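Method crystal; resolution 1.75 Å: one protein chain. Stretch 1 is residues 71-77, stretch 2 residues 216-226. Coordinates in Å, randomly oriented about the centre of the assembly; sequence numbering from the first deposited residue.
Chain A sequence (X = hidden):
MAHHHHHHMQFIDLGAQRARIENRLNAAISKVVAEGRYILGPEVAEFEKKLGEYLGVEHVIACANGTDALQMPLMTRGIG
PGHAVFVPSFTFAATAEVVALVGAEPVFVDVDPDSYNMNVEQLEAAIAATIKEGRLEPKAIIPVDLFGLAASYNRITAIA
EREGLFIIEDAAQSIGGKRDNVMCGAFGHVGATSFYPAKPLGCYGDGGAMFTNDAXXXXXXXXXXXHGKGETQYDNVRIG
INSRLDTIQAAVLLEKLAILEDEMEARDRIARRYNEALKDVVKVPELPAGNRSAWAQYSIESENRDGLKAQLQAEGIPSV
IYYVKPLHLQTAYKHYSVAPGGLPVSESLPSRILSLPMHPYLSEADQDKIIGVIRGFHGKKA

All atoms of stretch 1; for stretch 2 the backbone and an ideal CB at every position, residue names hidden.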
# COMPACT_ATOMS: atom_id res chain seq x y z
N GLN A 71 8.65 -3.04 6.08
CA GLN A 71 8.93 -4.13 5.17
C GLN A 71 10.08 -3.78 4.22
O GLN A 71 10.97 -4.59 3.98
CB GLN A 71 7.70 -4.48 4.35
CG GLN A 71 7.87 -5.58 3.30
CD GLN A 71 6.56 -5.83 2.55
OE1 GLN A 71 5.51 -5.30 2.93
NE2 GLN A 71 6.63 -6.52 1.42
N MET A 72 10.03 -2.61 3.61
CA MET A 72 11.00 -2.33 2.56
C MET A 72 12.47 -2.39 3.00
O MET A 72 13.32 -2.93 2.26
CB MET A 72 10.65 -1.04 1.83
CG MET A 72 9.37 -1.19 1.00
SD MET A 72 9.10 0.26 -0.04
CE MET A 72 8.24 1.41 1.03
N PRO A 73 12.80 -1.85 4.18
CA PRO A 73 14.19 -1.97 4.61
C PRO A 73 14.63 -3.44 4.79
O PRO A 73 15.81 -3.73 4.54
CB PRO A 73 14.21 -1.23 5.92
CG PRO A 73 13.15 -0.18 5.77
CD PRO A 73 12.08 -0.84 4.96
N LEU A 74 13.73 -4.31 5.25
CA LEU A 74 14.08 -5.73 5.36
C LEU A 74 14.37 -6.30 3.98
O LEU A 74 15.32 -7.10 3.81
CB LEU A 74 12.93 -6.53 6.01
CG LEU A 74 12.62 -6.17 7.47
CD1 LEU A 74 11.37 -6.90 7.95
CD2 LEU A 74 13.76 -6.55 8.38
N MET A 75 13.58 -5.90 2.98
CA MET A 75 13.80 -6.36 1.62
C MET A 75 15.14 -5.90 1.06
O MET A 75 15.87 -6.69 0.41
CB MET A 75 12.67 -5.94 0.68
CG MET A 75 11.31 -6.52 1.02
SD MET A 75 10.00 -5.81 0.05
CE MET A 75 10.37 -6.37 -1.59
N THR A 76 15.49 -4.65 1.29
CA THR A 76 16.76 -4.13 0.76
C THR A 76 17.95 -4.85 1.36
O THR A 76 18.97 -4.97 0.70
CB THR A 76 16.97 -2.63 1.00
OG1 THR A 76 17.09 -2.37 2.40
CG2 THR A 76 15.86 -1.85 0.44
N ARG A 77 17.83 -5.30 2.62
CA ARG A 77 18.91 -6.03 3.28
C ARG A 77 18.91 -7.50 2.97
O ARG A 77 19.75 -8.22 3.51
CB ARG A 77 18.82 -5.85 4.81
CG ARG A 77 19.29 -4.47 5.23
CD ARG A 77 20.81 -4.35 5.24
NE ARG A 77 21.44 -5.04 6.39
CZ ARG A 77 22.52 -4.56 7.04
NH1 ARG A 77 23.05 -3.41 6.69
NH2 ARG A 77 23.06 -5.23 8.05
N UNK A 216 23.01 5.31 -0.25
CA UNK A 216 22.85 4.08 -0.99
C UNK A 216 21.57 3.38 -0.54
O UNK A 216 20.80 2.92 -1.36
CB UNK A 216 24.07 3.17 -0.80
N UNK A 217 21.35 3.32 0.76
CA UNK A 217 20.15 2.68 1.28
C UNK A 217 18.92 3.43 0.78
O UNK A 217 17.91 2.80 0.40
CB UNK A 217 20.17 2.63 2.81
N UNK A 218 18.97 4.75 0.79
CA UNK A 218 17.86 5.58 0.29
C UNK A 218 17.56 5.24 -1.19
O UNK A 218 16.42 5.13 -1.58
CB UNK A 218 18.20 7.07 0.44
N UNK A 219 18.59 5.10 -2.01
CA UNK A 219 18.40 4.82 -3.45
C UNK A 219 17.72 3.48 -3.62
O UNK A 219 16.85 3.34 -4.48
CB UNK A 219 19.73 4.83 -4.20
N UNK A 220 18.13 2.52 -2.83
CA UNK A 220 17.55 1.17 -2.88
C UNK A 220 16.10 1.22 -2.44
O UNK A 220 15.26 0.56 -3.02
CB UNK A 220 18.34 0.20 -2.00
N UNK A 221 15.80 2.01 -1.42
CA UNK A 221 14.40 2.11 -0.94
C UNK A 221 13.50 2.74 -2.02
O UNK A 221 12.36 2.34 -2.23
CB UNK A 221 14.33 2.94 0.35
N UNK A 222 14.05 3.71 -2.74
CA UNK A 222 13.30 4.38 -3.78
C UNK A 222 13.05 3.44 -4.95
O UNK A 222 12.06 3.59 -5.67
CB UNK A 222 14.04 5.63 -4.25
N UNK A 223 13.96 2.49 -5.15
CA UNK A 223 13.76 1.47 -6.16
C UNK A 223 12.68 0.49 -5.71
O UNK A 223 11.75 0.22 -6.45
CB UNK A 223 15.07 0.73 -6.45
N UNK A 224 12.78 0.00 -4.49
CA UNK A 224 11.87 -1.01 -3.99
C UNK A 224 10.42 -0.54 -4.00
O UNK A 224 9.50 -1.33 -4.29
CB UNK A 224 12.28 -1.42 -2.57
N UNK A 225 10.18 0.73 -3.67
CA UNK A 225 8.80 1.22 -3.59
C UNK A 225 8.17 1.41 -4.94
O UNK A 225 6.94 1.59 -5.02
CB UNK A 225 8.75 2.54 -2.82
N UNK A 226 8.96 1.34 -6.01
CA UNK A 226 8.45 1.42 -7.37
C UNK A 226 8.87 0.20 -8.17
O UNK A 226 9.62 0.31 -9.17
CB UNK A 226 8.94 2.70 -8.05

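Stretch 2 is mostly helical. Its axis passes 9.6 Å from that of helix 71-76, at 111° between their directions. Stretch 1 offers mainly apolar surface: Met 72, Pro 73, Met 75 and the methyl of Thr 76.

Position 216 has helical backbone angles and nothing of stretch 1 near its ideal CB. Many residues would suit it, polar ones included. It is Glu 216, with no contact here.

At 217 the CA-to-CB bond points sideways, with no atom of stretch 1 within 5.5 Å of the ideal CB. A longer chain, Leu, Met or a long polar one, could reach Thr 76. It is Leu 217, and Leu 217 CD1 lies 3.5 Å from Thr 76 OG1. Thr 76 OG1 donates to Pro 73 O at 2.8 Å, within its own helix.

Positions 218 and 219 are out of reach, and stretch 1 sets no demand on them. They are Ala 218 and Asp 219.

Position 220 points toward stretch 1, its ideal CB 4.0 Å from Thr 76 CG2. With so little space, a small or beta-branched residue fits: Ala, Ser, Thr or Val. It is Thr 220. Thr 220 CG2 meets Thr 76 CG2 at 3.4 Å, and no hydrogen bond crosses between the two threonines.

Position 221 points sideways, its ideal CB 5.0 Å from Thr 76 CG2. A medium apolar chain, such as Leu, Ile or Met, could fill the space between Thr 76 and Met 72. It is Leu 221. Leu 221 CD2 lies 3.5 Å from Thr 76 CG2, 4.0 Å from Met 72 CB and 4.1 Å from Pro 73 CD.

Position 222 points away, so a long polar chain is acceptable. It is Arg 222, hydrogen-bonded elsewhere in the structure. Position 223 is out of reach of stretch 1, which sets no demand on it; it is Ser 223.

Position 224 points toward stretch 1, its ideal CB near Met 72, Thr 76 and Met 75. A compact apolar residue, Val or Ile, suits it. It is Val 224. Val 224 CG1 packs 3.6 Å from Met 72 CG and 4.1 Å from Met 75 CE; Val 224 CG2 lies 3.8 Å from Thr 76 CG2. With 217, 220 and 221 it forms the hole that receives Thr 76.

At 225 the bond points sideways, yet the ideal CB is 3.6 Å from Met 72 SD. Apolar residues suit this. It is Leu 225; Leu 225 CB touches Met 72 SD at 3.5 Å.

Position 226 points away, leaving the choice open. It is Phe 226.

Stretch 2 216-226: ELADTLRSVLF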
# COMPACT_ATOMS: atom_id res chain seq x y z
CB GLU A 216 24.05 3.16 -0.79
CG GLU A 216 24.04 1.95 -1.72
CD GLU A 216 25.40 1.25 -1.79
OE1 GLU A 216 26.39 1.88 -2.22
OE2 GLU A 216 25.45 0.06 -1.43
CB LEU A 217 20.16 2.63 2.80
CG LEU A 217 18.87 2.15 3.47
CD1 LEU A 217 18.51 0.74 3.02
CD2 LEU A 217 19.03 2.19 4.99
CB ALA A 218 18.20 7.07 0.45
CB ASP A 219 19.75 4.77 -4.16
CG ASP A 219 20.38 6.14 -4.36
OD1 ASP A 219 19.70 7.17 -4.23
OD2 ASP A 219 21.60 6.19 -4.68
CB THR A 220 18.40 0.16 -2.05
OG1 THR A 220 19.78 0.18 -2.53
CG2 THR A 220 17.87 -1.16 -2.23
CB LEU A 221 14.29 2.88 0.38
CG LEU A 221 14.90 2.13 1.54
CD1 LEU A 221 14.98 3.04 2.75
CD2 LEU A 221 14.12 0.87 1.90
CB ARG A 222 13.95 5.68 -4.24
CG ARG A 222 13.96 6.78 -3.16
CD ARG A 222 14.37 8.15 -3.72
NE ARG A 222 14.73 9.11 -2.67
CZ ARG A 222 13.84 9.80 -1.94
NH1 ARG A 222 12.53 9.60 -2.09
NH2 ARG A 222 14.27 10.64 -1.02
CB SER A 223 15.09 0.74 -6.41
OG SER A 223 14.92 -0.45 -7.17
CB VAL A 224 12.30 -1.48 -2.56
CG1 VAL A 224 11.23 -2.34 -1.88
CG2 VAL A 224 13.60 -2.27 -2.64
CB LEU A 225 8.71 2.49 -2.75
CG LEU A 225 9.31 3.76 -3.37
CD1 LEU A 225 8.37 4.46 -4.32
CD2 LEU A 225 9.71 4.72 -2.27
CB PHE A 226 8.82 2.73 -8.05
CG PHE A 226 8.24 2.89 -9.45
CD1 PHE A 226 6.98 2.41 -9.76
CD2 PHE A 226 8.98 3.50 -10.47
CE1 PHE A 226 6.45 2.55 -11.04
CE2 PHE A 226 8.46 3.65 -11.75
CZ PHE A 226 7.20 3.17 -12.04
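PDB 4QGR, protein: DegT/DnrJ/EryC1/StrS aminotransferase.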